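Local atomic coordinates of heat shock protein-related protein (Deinococcus radiodurans, PDB entry 4FEI), a protein that belongs to the small heat shock protein (HSP20) family and probably acts as a stress-response chaperone, represented here by its alpha-crystallin domain. Residues A[17-25]-A[63-73]. Numbering follows the deposited sequence.
Sequences HLDLLLDVP and FVRELAFPEPV
Strands 17-23 and 63-68 face each other across the two sheets, their axes 10.9 Å apart at closest approach and nearly antiparallel at 153°. No hydrogen bond joins them; L18, L20, L22 and V24 point toward the other segment. Beyond A68 the chain turns in, and F69, P70, E71 and V73 gather about the L18 CD2 methyl. CG anti to the backbone N (chi1 -172°) puts this methyl 3.6 Å from V73 CG1 and 3.8 Å from P70 CD. It also lies 3.5 Å from the backbone O of E71. V73 lays its CG2 over one face of the F69 ring. L18, L20 and L22 with F63 and L67 line the facing sheets of the immunoglobulin-like beta-sandwich of the alpha-crystallin domain, and 69-73 closes one end. Midway along, L20 and L67 cross at about a right angle, with L20 CD2 3.9 Å from L67 CD1. L67 CD2 instead covers one face of the R65 guanidinium, which forms a salt bridge with E57 of the second subunit. At the far end, L22 CD2 and V24 CG1 sit side by side against the F63 ring, 4.0 Å from its CE1 and CZ respectively. W5 meets this ring edge-to-face.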
loop_
_atom_site.group_PDB
_atom_site.type_symbol
_atom_site.label_atom_id
_atom_site.label_comp_id
_atom_site.label_asym_id
_atom_site.label_seq_id
_atom_site.Cartn_x
_atom_site.Cartn_y
_atom_site.Cartn_z
ATOM N N HIS A 17 -23.546 1.406 7.153
ATOM C CA HIS A 17 -22.442 0.461 7.183
ATOM C C HIS A 17 -21.205 0.991 7.895
ATOM O O HIS A 17 -21.012 2.194 8.038
ATOM C CB HIS A 17 -22.072 0.001 5.772
ATOM C CG HIS A 17 -23.088 -0.899 5.154
ATOM N ND1 HIS A 17 -24.201 -0.422 4.488
ATOM C CD2 HIS A 17 -23.167 -2.250 5.104
ATOM C CE1 HIS A 17 -24.928 -1.447 4.067
ATOM N NE2 HIS A 17 -24.319 -2.567 4.420
ATOM N N LEU A 18 -20.350 0.058 8.300
ATOM C CA LEU A 18 -19.049 0.346 8.891
ATOM C C LEU A 18 -17.994 -0.242 7.936
ATOM O O LEU A 18 -18.028 -1.446 7.636
ATOM C CB LEU A 18 -18.978 -0.333 10.255
ATOM C CG LEU A 18 -17.805 -0.053 11.180
ATOM C CD1 LEU A 18 -17.706 1.458 11.537
ATOM C CD2 LEU A 18 -17.949 -0.895 12.440
ATOM N N ASP A 19 -17.079 0.601 7.442
ATOM C CA ASP A 19 -16.033 0.162 6.517
ATOM C C ASP A 19 -14.675 0.069 7.173
ATOM O O ASP A 19 -14.231 1.007 7.861
ATOM C CB ASP A 19 -15.867 1.147 5.350
ATOM C CG ASP A 19 -17.117 1.291 4.512
ATOM O OD1 ASP A 19 -17.943 0.334 4.496
ATOM O OD2 ASP A 19 -17.272 2.361 3.877
ATOM N N LEU A 20 -13.983 -1.026 6.913
ATOM C CA LEU A 20 -12.584 -1.163 7.284
ATOM C C LEU A 20 -11.779 -1.039 6.008
ATOM O O LEU A 20 -12.012 -1.772 5.062
ATOM C CB LEU A 20 -12.341 -2.530 7.925
ATOM C CG LEU A 20 -10.993 -3.041 8.440
ATOM C CD1 LEU A 20 -10.243 -3.745 7.334
ATOM C CD2 LEU A 20 -10.122 -1.956 9.077
ATOM N N LEU A 21 -10.868 -0.082 5.957
ATOM C CA LEU A 21 -9.940 0.035 4.838
ATOM C C LEU A 21 -8.549 -0.354 5.318
ATOM O O LEU A 21 -8.039 0.165 6.326
ATOM C CB LEU A 21 -9.908 1.460 4.275
ATOM C CG LEU A 21 -11.189 1.978 3.617
ATOM C CD1 LEU A 21 -11.997 2.792 4.579
ATOM C CD2 LEU A 21 -10.775 2.895 2.448
ATOM N N LEU A 22 -7.927 -1.271 4.593
ATOM C CA LEU A 22 -6.633 -1.836 5.016
ATOM C C LEU A 22 -5.625 -1.726 3.865
ATOM O O LEU A 22 -5.875 -2.242 2.792
ATOM C CB LEU A 22 -6.827 -3.299 5.462
ATOM C CG LEU A 22 -5.684 -3.933 6.239
ATOM C CD1 LEU A 22 -5.634 -3.391 7.679
ATOM C CD2 LEU A 22 -5.813 -5.495 6.227
ATOM N N ASP A 23 -4.520 -1.028 4.091
ATOM C CA ASP A 23 -3.518 -0.818 3.038
ATOM C C ASP A 23 -2.694 -2.104 2.867
ATOM O O ASP A 23 -1.802 -2.401 3.694
ATOM C CB ASP A 23 -2.564 0.339 3.377
ATOM C CG ASP A 23 -3.188 1.686 3.176
ATOM O OD1 ASP A 23 -2.685 2.671 3.789
ATOM O OD2 ASP A 23 -4.153 1.795 2.403
ATOM N N VAL A 24 -3.008 -2.846 1.790
ATOM C CA VAL A 24 -2.310 -4.097 1.509
ATOM C C VAL A 24 -1.711 -4.132 0.058
ATOM O O VAL A 24 -2.105 -4.961 -0.763
ATOM C CB VAL A 24 -3.242 -5.345 1.809
ATOM C CG1 VAL A 24 -3.454 -5.556 3.343
ATOM C CG2 VAL A 24 -4.582 -5.218 1.101
ATOM N N PRO A 25 -0.793 -3.207 -0.270
ATOM C CA PRO A 25 -0.256 -3.247 -1.640
ATOM C C PRO A 25 0.624 -4.475 -1.881
ATOM O O PRO A 25 1.366 -4.860 -0.984
ATOM C CB PRO A 25 0.583 -1.946 -1.739
ATOM C CG PRO A 25 0.996 -1.675 -0.379
ATOM C CD PRO A 25 -0.152 -2.145 0.525
ATOM N N PHE A 63 1.165 -11.084 7.462
ATOM C CA PHE A 63 0.649 -10.127 8.415
ATOM C C PHE A 63 -0.590 -10.711 9.129
ATOM O O PHE A 63 -1.319 -11.516 8.563
ATOM C CB PHE A 63 0.287 -8.809 7.699
ATOM C CG PHE A 63 -1.055 -8.849 6.953
ATOM C CD1 PHE A 63 -2.281 -8.639 7.621
ATOM C CD2 PHE A 63 -1.082 -9.044 5.582
ATOM C CE1 PHE A 63 -3.465 -8.654 6.934
ATOM C CE2 PHE A 63 -2.287 -9.049 4.883
ATOM C CZ PHE A 63 -3.474 -8.867 5.556
ATOM N N VAL A 64 -0.790 -10.303 10.374
ATOM C CA VAL A 64 -1.950 -10.693 11.122
ATOM C C VAL A 64 -2.416 -9.494 11.954
ATOM O O VAL A 64 -1.635 -8.951 12.759
ATOM C CB VAL A 64 -1.679 -11.930 12.085
ATOM C CG1 VAL A 64 -2.974 -12.304 12.850
ATOM C CG2 VAL A 64 -1.096 -13.108 11.312
ATOM N N ARG A 65 -3.668 -9.075 11.753
ATOM C CA ARG A 65 -4.277 -8.025 12.598
ATOM C C ARG A 65 -5.566 -8.482 13.270
ATOM O O ARG A 65 -6.388 -9.168 12.646
ATOM C CB ARG A 65 -4.486 -6.722 11.830
ATOM C CG ARG A 65 -3.183 -6.196 11.300
ATOM C CD ARG A 65 -3.176 -4.779 11.169
ATOM N NE ARG A 65 -3.170 -4.109 12.463
ATOM C CZ ARG A 65 -3.392 -2.805 12.575
ATOM N NH1 ARG A 65 -3.598 -2.059 11.462
ATOM N NH2 ARG A 65 -3.425 -2.247 13.764
ATOM N N GLU A 66 -5.704 -8.126 14.542
ATOM C CA GLU A 66 -6.911 -8.368 15.325
ATOM C C GLU A 66 -7.487 -6.978 15.674
ATOM O O GLU A 66 -6.868 -6.195 16.432
ATOM C CB GLU A 66 -6.580 -9.168 16.574
ATOM C CG GLU A 66 -7.630 -10.122 17.030
ATOM C CD GLU A 66 -7.099 -11.161 18.033
ATOM O OE1 GLU A 66 -7.285 -12.400 17.773
ATOM O OE2 GLU A 66 -6.513 -10.757 19.086
ATOM N N LEU A 67 -8.649 -6.655 15.079
ATOM C CA LEU A 67 -9.151 -5.277 15.066
ATOM C C LEU A 67 -10.564 -5.247 15.627
ATOM O O LEU A 67 -11.441 -5.972 15.138
ATOM C CB LEU A 67 -9.145 -4.671 13.640
ATOM C CG LEU A 67 -7.889 -4.734 12.768
ATOM C CD1 LEU A 67 -8.291 -4.552 11.328
ATOM C CD2 LEU A 67 -6.796 -3.714 13.152
ATOM N N ALA A 68 -10.769 -4.428 16.662
ATOM C CA ALA A 68 -12.067 -4.375 17.366
ATOM C C ALA A 68 -12.971 -3.456 16.602
ATOM O O ALA A 68 -12.513 -2.381 16.157
ATOM C CB ALA A 68 -11.878 -3.834 18.788
ATOM N N PHE A 69 -14.232 -3.853 16.418
ATOM C CA PHE A 69 -15.227 -2.959 15.777
ATOM C C PHE A 69 -15.465 -1.709 16.636
ATOM O O PHE A 69 -15.750 -1.824 17.814
ATOM C CB PHE A 69 -16.563 -3.659 15.560
ATOM C CG PHE A 69 -16.503 -4.821 14.615
ATOM C CD1 PHE A 69 -16.676 -6.140 15.080
ATOM C CD2 PHE A 69 -16.303 -4.608 13.261
ATOM C CE1 PHE A 69 -16.615 -7.219 14.200
ATOM C CE2 PHE A 69 -16.250 -5.687 12.354
ATOM C CZ PHE A 69 -16.412 -6.995 12.828
ATOM N N PRO A 70 -15.349 -0.518 16.038
ATOM C CA PRO A 70 -15.595 0.752 16.771
ATOM C C PRO A 70 -17.064 0.893 17.104
ATOM O O PRO A 70 -17.421 1.665 17.996
ATOM C CB PRO A 70 -15.206 1.857 15.742
ATOM C CG PRO A 70 -14.393 1.136 14.685
ATOM C CD PRO A 70 -14.916 -0.282 14.644
ATOM N N GLU A 71 -17.895 0.155 16.358
ATOM C CA GLU A 71 -19.355 0.188 16.470
ATOM C C GLU A 71 -19.847 -1.249 16.318
ATOM O O GLU A 71 -19.342 -1.968 15.464
ATOM C CB GLU A 71 -19.899 1.018 15.314
ATOM C CG GLU A 71 -20.964 1.990 15.677
ATOM C CD GLU A 71 -20.383 3.236 16.326
ATOM O OE1 GLU A 71 -20.168 3.198 17.581
ATOM O OE2 GLU A 71 -20.173 4.252 15.580
ATOM N N PRO A 72 -20.847 -1.672 17.126
ATOM C CA PRO A 72 -21.421 -3.018 16.947
ATOM C C PRO A 72 -22.030 -3.228 15.545
ATOM O O PRO A 72 -22.698 -2.348 15.019
ATOM C CB PRO A 72 -22.473 -3.112 18.059
ATOM C CG PRO A 72 -22.736 -1.651 18.460
ATOM C CD PRO A 72 -21.439 -0.960 18.278
ATOM N N VAL A 73 -21.772 -4.391 14.950
ATOM C CA VAL A 73 -22.284 -4.718 13.616
ATOM C C VAL A 73 -23.178 -5.953 13.640
ATOM O O VAL A 73 -23.080 -6.773 14.554
ATOM C CB VAL A 73 -21.139 -4.927 12.572
ATOM C CG1 VAL A 73 -20.273 -3.659 12.435
ATOM C CG2 VAL A 73 -20.268 -6.139 12.933
#